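PDB 4MDY: periplasmic binding protein from Mycobacterium smegmatis, which probably binds an iron complex such as a ferric siderophore outside the cell membrane and delivers it to an ABC transporter. Local coordinates for residues Thr16-Ala20 and Phe21-Thr25; Pro67-Gln70 and Arg71-Ala74; Asp108-Thr111 and Tyr112-Ser116; Glu235-Gln238 and Asp239-Ala242. All coordinates share one frame; numbering follows the deposited sequence.

Contact 1 (Thr16-Ala20 and Phe21-Thr25)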
loop_
_atom_site.group_PDB
_atom_site.type_symbol
_atom_site.label_atom_id
_atom_site.label_comp_id
_atom_site.label_asym_id
_atom_site.label_seq_id
_atom_site.Cartn_x
_atom_site.Cartn_y
_atom_site.Cartn_z
ATOM N N THR A 16 4.947 23.365 9.392
ATOM C CA THR A 16 5.259 23.512 7.981
ATOM C C THR A 16 5.859 22.209 7.465
ATOM O O THR A 16 6.801 21.692 8.041
ATOM C CB THR A 16 6.206 24.701 7.757
ATOM O OG1 THR A 16 5.516 25.909 8.103
ATOM C CG2 THR A 16 6.668 24.775 6.308
ATOM N N VAL A 17 5.289 21.668 6.393
ATOM C CA VAL A 17 5.841 20.461 5.768
ATOM C C VAL A 17 6.390 20.782 4.390
ATOM O O VAL A 17 5.886 21.661 3.705
ATOM C CB VAL A 17 4.831 19.292 5.680
ATOM C CG1 VAL A 17 4.406 18.863 7.073
ATOM C CG2 VAL A 17 3.621 19.653 4.833
ATOM N N ARG A 18 7.429 20.051 4.003
ATOM C CA ARG A 18 8.122 20.272 2.744
ATOM C C ARG A 18 7.847 19.113 1.802
ATOM O O ARG A 18 7.976 17.947 2.178
ATOM C CB ARG A 18 9.621 20.422 3.000
ATOM C CG ARG A 18 9.922 21.398 4.126
ATOM C CD ARG A 18 11.413 21.617 4.299
ATOM N NE ARG A 18 11.973 22.426 3.213
ATOM C CZ ARG A 18 12.057 23.761 3.203
ATOM N NH1 ARG A 18 11.612 24.490 4.228
ATOM N NH2 ARG A 18 12.600 24.376 2.152
ATOM N N HIS A 19 7.447 19.436 0.581
ATOM C CA HIS A 19 7.047 18.419 -0.385
ATOM C C HIS A 19 7.499 18.817 -1.798
ATOM O O HIS A 19 8.214 19.815 -1.979
ATOM C CB HIS A 19 5.524 18.197 -0.298
ATOM C CG HIS A 19 4.722 19.454 -0.396
ATOM N ND1 HIS A 19 4.655 20.200 -1.551
ATOM C CD2 HIS A 19 3.964 20.108 0.515
ATOM C CE1 HIS A 19 3.892 21.258 -1.351
ATOM N NE2 HIS A 19 3.460 21.228 -0.105
ATOM N N ALA A 20 7.078 18.043 -2.791
ATOM C CA ALA A 20 7.548 18.210 -4.171
ATOM C C ALA A 20 7.254 19.585 -4.777
ATOM O O ALA A 20 7.947 20.014 -5.689
ATOM C CB ALA A 20 6.963 17.121 -5.059
ATOM N N PHE A 21 6.219 20.255 -4.283
ATOM C CA PHE A 21 5.786 21.548 -4.819
ATOM C C PHE A 21 6.042 22.723 -3.875
ATOM O O PHE A 21 5.482 23.805 -4.048
ATOM C CB PHE A 21 4.314 21.434 -5.206
ATOM C CG PHE A 21 4.050 20.273 -6.116
ATOM C CD1 PHE A 21 4.610 20.245 -7.386
ATOM C CD2 PHE A 21 3.302 19.187 -5.696
ATOM C CE1 PHE A 21 4.403 19.174 -8.231
ATOM C CE2 PHE A 21 3.085 18.109 -6.541
ATOM C CZ PHE A 21 3.638 18.103 -7.808
ATOM N N GLY A 22 6.918 22.509 -2.898
ATOM C CA GLY A 22 7.317 23.548 -1.968
ATOM C C GLY A 22 6.884 23.228 -0.554
ATOM O O GLY A 22 6.954 22.079 -0.121
ATOM N N ASP A 23 6.432 24.257 0.156
ATOM C CA ASP A 23 6.090 24.161 1.563
ATOM C C ASP A 23 4.590 24.331 1.753
ATOM O O ASP A 23 3.953 25.087 1.023
ATOM C CB ASP A 23 6.811 25.254 2.356
ATOM C CG ASP A 23 8.311 25.021 2.462
ATOM O OD1 ASP A 23 8.827 24.015 1.926
ATOM O OD2 ASP A 23 8.980 25.861 3.100
ATOM N N THR A 24 4.038 23.622 2.732
ATOM C CA THR A 24 2.655 23.817 3.154
ATOM C C THR A 24 2.647 24.111 4.651
ATOM O O THR A 24 3.245 23.371 5.433
ATOM C CB THR A 24 1.782 22.579 2.851
ATOM O OG1 THR A 24 1.592 22.469 1.435
ATOM C CG2 THR A 24 0.417 22.708 3.518
ATOM N N THR A 25 1.988 25.202 5.041
ATOM C CA THR A 25 1.835 25.543 6.446
ATOM C C THR A 25 0.421 25.204 6.901
ATOM O O THR A 25 -0.565 25.599 6.272
ATOM C CB THR A 25 2.166 27.021 6.718
ATOM O OG1 THR A 25 3.526 27.266 6.350
ATOM C CG2 THR A 25 1.986 27.369 8.190
#
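H19 reaches T24 because its CG sits between the backbone N and the carbonyl carbon (chi1 52°), which folds the imidazole back across the hairpin. At T24, chi1 of -70° lays OG1 beside its own backbone N, at the ring's edge. There H19 NE2 donates to T24 OG1 over 2.7 Å, almost within the ring plane. The other ring nitrogen, H19 ND1, takes the F21 N-H at 3.1 Å; one nitrogen giving and the other accepting suggests a neutral ring. G22 O lies 3.2 Å above one face of that ring. H19 and G22 bracket a type I turn, and their backbones exchange two bonds; a second hydrogen-bonded pair, V17 with T24, has V17 N 2.8 Å from T24 O. On the other face of this two-residue hairpin, R18 NH1 and D23 OD2 form a 3.2 Å salt bridge of charge alone, the oxygen lying well out of the guanidinium plane. T16 OG1 and T25 OG1 share a hydrogen bond of 3.0 Å. The H19 and T24 face is the covered one: V17 and H19 pack on I140 of helix 134-144, T24 OG1 also bonds T121 O and Y112 OH, and H19 and F21 touch A123 of strand 121-123.

Contact 2 (Pro67-Gln70 and Arg71-Ala74)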
loop_
_atom_site.group_PDB
_atom_site.type_symbol
_atom_site.label_atom_id
_atom_site.label_comp_id
_atom_site.label_asym_id
_atom_site.label_seq_id
_atom_site.Cartn_x
_atom_site.Cartn_y
_atom_site.Cartn_z
ATOM N N PRO A 67 -10.965 -3.667 5.999
ATOM C CA PRO A 67 -11.289 -4.163 7.339
ATOM C C PRO A 67 -10.321 -3.757 8.454
ATOM O O PRO A 67 -10.744 -3.543 9.578
ATOM C CB PRO A 67 -11.296 -5.683 7.149
ATOM C CG PRO A 67 -11.725 -5.864 5.732
ATOM C CD PRO A 67 -11.031 -4.749 4.997
ATOM N N TRP A 68 -9.035 -3.647 8.144
ATOM C CA TRP A 68 -8.034 -3.295 9.159
ATOM C C TRP A 68 -8.104 -1.836 9.634
ATOM O O TRP A 68 -7.423 -1.470 10.585
ATOM C CB TRP A 68 -6.630 -3.601 8.638
ATOM C CG TRP A 68 -6.332 -2.909 7.361
ATOM C CD1 TRP A 68 -5.995 -1.598 7.202
ATOM C CD2 TRP A 68 -6.380 -3.473 6.046
ATOM N NE1 TRP A 68 -5.816 -1.316 5.876
ATOM C CE2 TRP A 68 -6.047 -2.447 5.142
ATOM C CE3 TRP A 68 -6.671 -4.751 5.544
ATOM C CZ2 TRP A 68 -5.987 -2.652 3.760
ATOM C CZ3 TRP A 68 -6.601 -4.956 4.166
ATOM C CH2 TRP A 68 -6.263 -3.911 3.296
ATOM N N ALA A 69 -8.899 -1.000 8.968
ATOM C CA ALA A 69 -9.079 0.384 9.393
ATOM C C ALA A 69 -10.525 0.732 9.785
ATOM O O ALA A 69 -10.804 1.877 10.142
ATOM C CB ALA A 69 -8.584 1.328 8.313
ATOM N N GLN A 70 -11.422 -0.257 9.756
ATOM C CA GLN A 70 -12.842 -0.033 10.059
ATOM C C GLN A 70 -13.119 0.324 11.523
ATOM O O GLN A 70 -13.946 1.194 11.800
ATOM C CB GLN A 70 -13.680 -1.256 9.635
ATOM C CG GLN A 70 -14.056 -1.245 8.161
ATOM C CD GLN A 70 -15.044 -0.136 7.836
ATOM O OE1 GLN A 70 -15.798 0.298 8.709
ATOM N NE2 GLN A 70 -15.037 0.341 6.582
ATOM N N ARG A 71 -12.433 -0.343 12.450
ATOM C CA ARG A 71 -12.514 -0.023 13.883
ATOM C C ARG A 71 -12.231 1.461 14.120
ATOM O O ARG A 71 -12.954 2.138 14.857
ATOM C CB ARG A 71 -11.497 -0.861 14.679
ATOM C CG ARG A 71 -11.454 -0.565 16.178
ATOM C CD ARG A 71 -10.285 -1.254 16.885
ATOM N NE ARG A 71 -9.022 -0.508 16.793
ATOM C CZ ARG A 71 -8.717 0.588 17.495
ATOM N NH1 ARG A 71 -9.585 1.112 18.358
ATOM N NH2 ARG A 71 -7.533 1.176 17.329
ATOM N N GLN A 72 -11.172 1.948 13.484
ATOM C CA GLN A 72 -10.727 3.329 13.647
ATOM C C GLN A 72 -11.725 4.308 13.013
ATOM O O GLN A 72 -11.910 5.424 13.490
ATOM C CB GLN A 72 -9.338 3.512 13.025
ATOM C CG GLN A 72 -8.223 2.744 13.733
ATOM C CD GLN A 72 -8.113 1.284 13.319
ATOM O OE1 GLN A 72 -9.018 0.711 12.697
ATOM N NE2 GLN A 72 -6.999 0.668 13.677
ATOM N N LEU A 73 -12.357 3.887 11.928
ATOM C CA LEU A 73 -13.402 4.682 11.303
ATOM C C LEU A 73 -14.616 4.740 12.223
ATOM O O LEU A 73 -15.273 5.775 12.335
ATOM C CB LEU A 73 -13.780 4.068 9.953
ATOM C CG LEU A 73 -14.722 4.884 9.074
ATOM C CD1 LEU A 73 -14.059 6.184 8.648
ATOM C CD2 LEU A 73 -15.152 4.066 7.866
ATOM N N ALA A 74 -14.889 3.618 12.886
ATOM C CA ALA A 74 -16.038 3.468 13.769
ATOM C C ALA A 74 -17.308 3.843 13.007
ATOM O O ALA A 74 -17.540 3.314 11.920
ATOM C CB ALA A 74 -15.852 4.287 15.041
HETATM O O HOH W 1 -10.033 -2.102 12.140
HETATM O O HOH W 2 -16.770 0.730 11.426
#
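The last turn of helix 67-73, in the beta-alpha-beta unit between strands 53-55 and 79-81, is closed by A69 and Q70 accepting from L73 and A74. L73 N lies 3.1 Å from A69 O, and A74 N lies 2.8 Å from Q70 O. Two residues earlier the i to i+4 pattern is broken. P67 O and R71 N are 4.6 Å apart, too far for a direct bond, and water 1 fills the gap, giving a proton to P67 O and accepting from R71 N, each at 3.0 Å. The psi values of W68 (-10°) and A69 (3°), well short of helical, fit this opened turn. Among the side chains, Q70 and L73 run alongside each other. L73 CB rests 3.4 Å from Q70 O, while L73 CD2 meets the bent end of Q70, 3.9 Å from its OE1. That amide is also held by V65, whose O accepts from Q70 NE2. W68 leads off elsewhere, roughly at a right angle to Q70, its NE1 bonded to D42 of helix 40-46 and its ring stacked on W66. At the far end, A74 leaves the helix with a phi of +54°, and water 2 lies between the carbonyls of Q70 and A74. Positive phi directly after the last helical residue is a familiar way of ending a helix, used here in a short crossover helix.

Contact 3 (Asp108-Thr111 and Tyr112-Ser116)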
loop_
_atom_site.group_PDB
_atom_site.type_symbol
_atom_site.label_atom_id
_atom_site.label_comp_id
_atom_site.label_asym_id
_atom_site.label_seq_id
_atom_site.Cartn_x
_atom_site.Cartn_y
_atom_site.Cartn_z
ATOM N N ASP A 108 -0.027 16.819 -9.797
ATOM C CA ASP A 108 0.980 17.653 -10.474
ATOM C C ASP A 108 0.947 19.092 -9.937
ATOM O O ASP A 108 0.117 19.426 -9.092
ATOM C CB ASP A 108 0.845 17.593 -12.011
ATOM C CG ASP A 108 -0.529 17.989 -12.511
ATOM O OD1 ASP A 108 -1.162 18.892 -11.932
ATOM O OD2 ASP A 108 -0.973 17.394 -13.512
ATOM N N ALA A 109 1.872 19.927 -10.402
ATOM C CA ALA A 109 2.013 21.295 -9.896
ATOM C C ALA A 109 0.755 22.133 -10.087
ATOM O O ALA A 109 0.386 22.917 -9.216
ATOM C CB ALA A 109 3.194 21.985 -10.561
ATOM N N ASP A 110 0.111 21.969 -11.237
ATOM C CA ASP A 110 -1.119 22.699 -11.542
ATOM C C ASP A 110 -2.216 22.333 -10.544
ATOM O O ASP A 110 -2.811 23.205 -9.921
ATOM C CB ASP A 110 -1.577 22.385 -12.972
ATOM C CG ASP A 110 -2.874 23.087 -13.343
ATOM O OD1 ASP A 110 -2.989 24.307 -13.089
ATOM O OD2 ASP A 110 -3.777 22.415 -13.894
ATOM N N THR A 111 -2.447 21.035 -10.382
ATOM C CA THR A 111 -3.492 20.533 -9.497
ATOM C C THR A 111 -3.198 20.834 -8.029
ATOM O O THR A 111 -4.110 21.116 -7.261
ATOM C CB THR A 111 -3.703 19.027 -9.718
ATOM O OG1 THR A 111 -3.971 18.801 -11.107
ATOM C CG2 THR A 111 -4.876 18.520 -8.914
ATOM N N TYR A 112 -1.928 20.786 -7.645
ATOM C CA TYR A 112 -1.517 21.255 -6.329
ATOM C C TYR A 112 -1.925 22.713 -6.102
ATOM O O TYR A 112 -2.463 23.047 -5.053
ATOM C CB TYR A 112 -0.006 21.119 -6.140
ATOM C CG TYR A 112 0.485 21.784 -4.872
ATOM C CD1 TYR A 112 0.288 21.182 -3.631
ATOM C CD2 TYR A 112 1.112 23.027 -4.906
ATOM C CE1 TYR A 112 0.725 21.783 -2.469
ATOM C CE2 TYR A 112 1.551 23.637 -3.744
ATOM C CZ TYR A 112 1.350 23.008 -2.525
ATOM O OH TYR A 112 1.783 23.585 -1.356
ATOM N N ALA A 113 -1.664 23.575 -7.083
ATOM C CA ALA A 113 -2.047 24.991 -6.976
ATOM C C ALA A 113 -3.563 25.147 -6.793
ATOM O O ALA A 113 -4.027 25.924 -5.954
ATOM C CB ALA A 113 -1.560 25.773 -8.192
ATOM N N LYS A 114 -4.328 24.373 -7.556
ATOM C CA LYS A 114 -5.791 24.382 -7.455
ATOM C C LYS A 114 -6.319 23.924 -6.090
ATOM O O LYS A 114 -7.255 24.523 -5.543
ATOM C CB LYS A 114 -6.389 23.505 -8.552
ATOM C CG LYS A 114 -6.186 24.052 -9.951
ATOM C CD LYS A 114 -6.665 23.060 -10.993
ATOM C CE LYS A 114 -6.614 23.663 -12.383
ATOM N NZ LYS A 114 -6.678 22.616 -13.439
ATOM N N LEU A 115 -5.727 22.862 -5.548
ATOM C CA LEU A 115 -6.119 22.362 -4.230
ATOM C C LEU A 115 -5.685 23.322 -3.119
ATOM O O LEU A 115 -6.399 23.489 -2.128
ATOM C CB LEU A 115 -5.538 20.962 -3.983
ATOM C CG LEU A 115 -6.053 19.827 -4.877
ATOM C CD1 LEU A 115 -5.285 18.544 -4.566
ATOM C CD2 LEU A 115 -7.549 19.598 -4.722
ATOM N N SER A 116 -4.527 23.962 -3.292
ATOM C CA SER A 116 -4.009 24.882 -2.278
ATOM C C SER A 116 -4.897 26.100 -2.111
ATOM O O SER A 116 -4.936 26.691 -1.038
ATOM C CB SER A 116 -2.586 25.318 -2.610
ATOM O OG SER A 116 -1.734 24.197 -2.524
#
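T111, D110 and Y112 carry most of this contact, in the first turns of helix 109-116. T111 works in both directions along the chain. Forward, its carbonyl accepts from L115 N at 2.9 Å, and L115 CG leans against the same oxygen at 3.3 Å. Backward, it is held by the N-cap residue D108, whose OD1 accepts twice: from T111 N at 2.9 Å, nearly along the C-O axis of the carboxylate, and from T111 OG1, which arrives from above the carboxylate plane. OG1 can do so because it lies beside the backbone N of T111 (chi1 -55°), so both donors reach the same oxygen.

D110 sends CG anti to its own N (chi1 179°) and pairs with K114 one turn on. The lysine chain is extended beyond CG, its CG passing 3.5 Å from D110 O, and NZ meets D110 OD2 at 2.9 Å on the syn side, 30° out of the carboxylate plane. This is a hydrogen-bonded salt bridge on an exposed flank.

Y112 ties back through its N, 2.9 Å from D108 O, with CB resting on that carbonyl. S116 OG stands over one face of its ring, offset toward the rim, while donating to Y112 O, which also accepts from S116 N. The phenol points away toward the hairpin, where it bonds T24. An aspartate N-cap is a classic helix start; here it is joined by an i to i+4 salt bridge, in the crossover helix between strands 99-102 and 121-123.

Contact 4 (Glu235-Gln238 and Asp239-Ala242)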
loop_
_atom_site.group_PDB
_atom_site.type_symbol
_atom_site.label_atom_id
_atom_site.label_comp_id
_atom_site.label_asym_id
_atom_site.label_seq_id
_atom_site.Cartn_x
_atom_site.Cartn_y
_atom_site.Cartn_z
ATOM N N GLU A 235 -7.210 -12.105 -5.448
ATOM C CA GLU A 235 -8.281 -11.501 -4.664
ATOM C C GLU A 235 -9.530 -12.391 -4.640
ATOM O O GLU A 235 -10.548 -12.011 -4.067
ATOM C CB GLU A 235 -8.637 -10.128 -5.236
ATOM C CG GLU A 235 -7.467 -9.152 -5.249
ATOM C CD GLU A 235 -7.820 -7.804 -5.851
ATOM O OE1 GLU A 235 -9.005 -7.404 -5.781
ATOM O OE2 GLU A 235 -6.906 -7.143 -6.392
ATOM N N SER A 236 -9.448 -13.570 -5.255
ATOM C CA SER A 236 -10.545 -14.540 -5.211
ATOM C C SER A 236 -10.090 -15.931 -5.629
ATOM O O SER A 236 -8.988 -16.114 -6.160
ATOM C CB SER A 236 -11.702 -14.097 -6.109
ATOM O OG SER A 236 -11.329 -14.100 -7.475
ATOM N N ASP A 237 -10.955 -16.906 -5.373
ATOM C CA ASP A 237 -10.782 -18.259 -5.878
ATOM C C ASP A 237 -10.799 -18.233 -7.399
ATOM O O ASP A 237 -10.040 -18.959 -8.037
ATOM C CB ASP A 237 -11.907 -19.171 -5.378
ATOM C CG ASP A 237 -11.860 -19.401 -3.875
ATOM O OD1 ASP A 237 -10.750 -19.423 -3.296
ATOM O OD2 ASP A 237 -12.945 -19.570 -3.276
ATOM N N GLN A 238 -11.669 -17.395 -7.968
ATOM C CA GLN A 238 -11.731 -17.205 -9.417
ATOM C C GLN A 238 -10.343 -16.872 -9.949
ATOM O O GLN A 238 -9.891 -17.486 -10.912
ATOM C CB GLN A 238 -12.728 -16.100 -9.808
ATOM C CG GLN A 238 -12.949 -15.949 -11.317
ATOM C CD GLN A 238 -14.000 -14.901 -11.678
ATOM O OE1 GLN A 238 -13.711 -13.928 -12.379
ATOM N NE2 GLN A 238 -15.224 -15.095 -11.200
ATOM N N ASP A 239 -9.671 -15.917 -9.305
ATOM C CA ASP A 239 -8.319 -15.510 -9.716
ATOM C C ASP A 239 -7.321 -16.667 -9.646
ATOM O O ASP A 239 -6.525 -16.862 -10.575
ATOM C CB ASP A 239 -7.786 -14.357 -8.845
ATOM C CG ASP A 239 -8.463 -13.022 -9.133
ATOM O OD1 ASP A 239 -9.198 -12.921 -10.131
ATOM O OD2 ASP A 239 -8.241 -12.058 -8.359
ATOM N N ARG A 240 -7.346 -17.422 -8.549
ATOM C CA ARG A 240 -6.363 -18.496 -8.350
ATOM C C ARG A 240 -6.539 -19.587 -9.386
ATOM O O ARG A 240 -5.568 -20.081 -9.962
ATOM C CB ARG A 240 -6.472 -19.129 -6.960
ATOM C CG ARG A 240 -5.712 -20.452 -6.843
ATOM C CD ARG A 240 -6.025 -21.181 -5.558
ATOM N NE ARG A 240 -7.414 -21.619 -5.545
ATOM C CZ ARG A 240 -8.071 -22.019 -4.459
ATOM N NH1 ARG A 240 -7.467 -22.054 -3.274
ATOM N NH2 ARG A 240 -9.340 -22.389 -4.561
ATOM N N ASP A 241 -7.787 -19.983 -9.594
ATOM C CA ASP A 241 -8.083 -21.086 -10.498
ATOM C C ASP A 241 -7.778 -20.703 -11.950
ATOM O O ASP A 241 -7.350 -21.548 -12.734
ATOM C CB ASP A 241 -9.525 -21.563 -10.301
ATOM C CG ASP A 241 -9.783 -22.093 -8.881
ATOM O OD1 ASP A 241 -8.840 -22.594 -8.225
ATOM O OD2 ASP A 241 -10.931 -22.004 -8.409
ATOM N N ALA A 242 -7.948 -19.429 -12.297
ATOM C CA ALA A 242 -7.545 -18.939 -13.614
ATOM C C ALA A 242 -6.029 -19.038 -13.828
ATOM O O ALA A 242 -5.570 -19.345 -14.927
ATOM C CB ALA A 242 -8.029 -17.515 -13.828
HETATM O O HOH W 3 -10.625 -13.780 -12.406
#
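D239 folds back over the start of helix 237-244 toward E235 and S236, and can be traced from its base outward. D239 CB rests 3.4 Å from S236 O. With CG beside the backbone N (chi1 -72°), the carboxyl carbon passes 3.5 Å from S236 OG. Beyond it the oxygens part. D239 OD2 accepts from E235 N at 3.1 Å on its anti side, 15° out of the carboxylate plane, while D239 OD1 takes a proton from water 3 at 2.8 Å; the same water gives its other proton to Q238 OE1. The backbone of D239 is engaged too, for its N donates to S236 OG at 3.1 Å, the capping bond that marks S236 as the N-cap. Two bonds of opposite sense thus tie the helix start: D239 N to S236 OG, and E235 N to D239 OD2.

On another flank R240 joins two acids. R240 NE bonds D241 OD1 at 3.2 Å, and D237 OD1 lies over the guanidinium face, 3.5 Å from R240 NH2. With the two planes 13° apart and no N-H aimed at the oxygen, this pairing is of charges only. The helix sits at the surface just after strand 229-233, an inner strand of the parallel sheet; D239 touches T183, which follows the adjacent strand 176-181, and E235 touches F58 in the loop after strand 53-55.

How the contacts relate
Contacts 3 and 4 are surface helix starts, each with a side-chain N-cap and a salt bridge nearby, yet their centres lie about 40 Å apart, on opposite sides of the chain's centre. Contact 2 treats the other end of a helix: it is partly buried, has no salt bridge, and uses water where its backbone turn opens. Contact 1, also partly buried, is the antiparallel hairpin, with polar pairs on both faces and apolar V17 on the covered one. Only contacts 1 and 3 touch, with Y112 of one against H19, F21 and T24 of the other, so the hairpin and helix 109-116 share one packing unit. Contacts 2 and 4 come within about 10 Å at their nearest atoms without meeting.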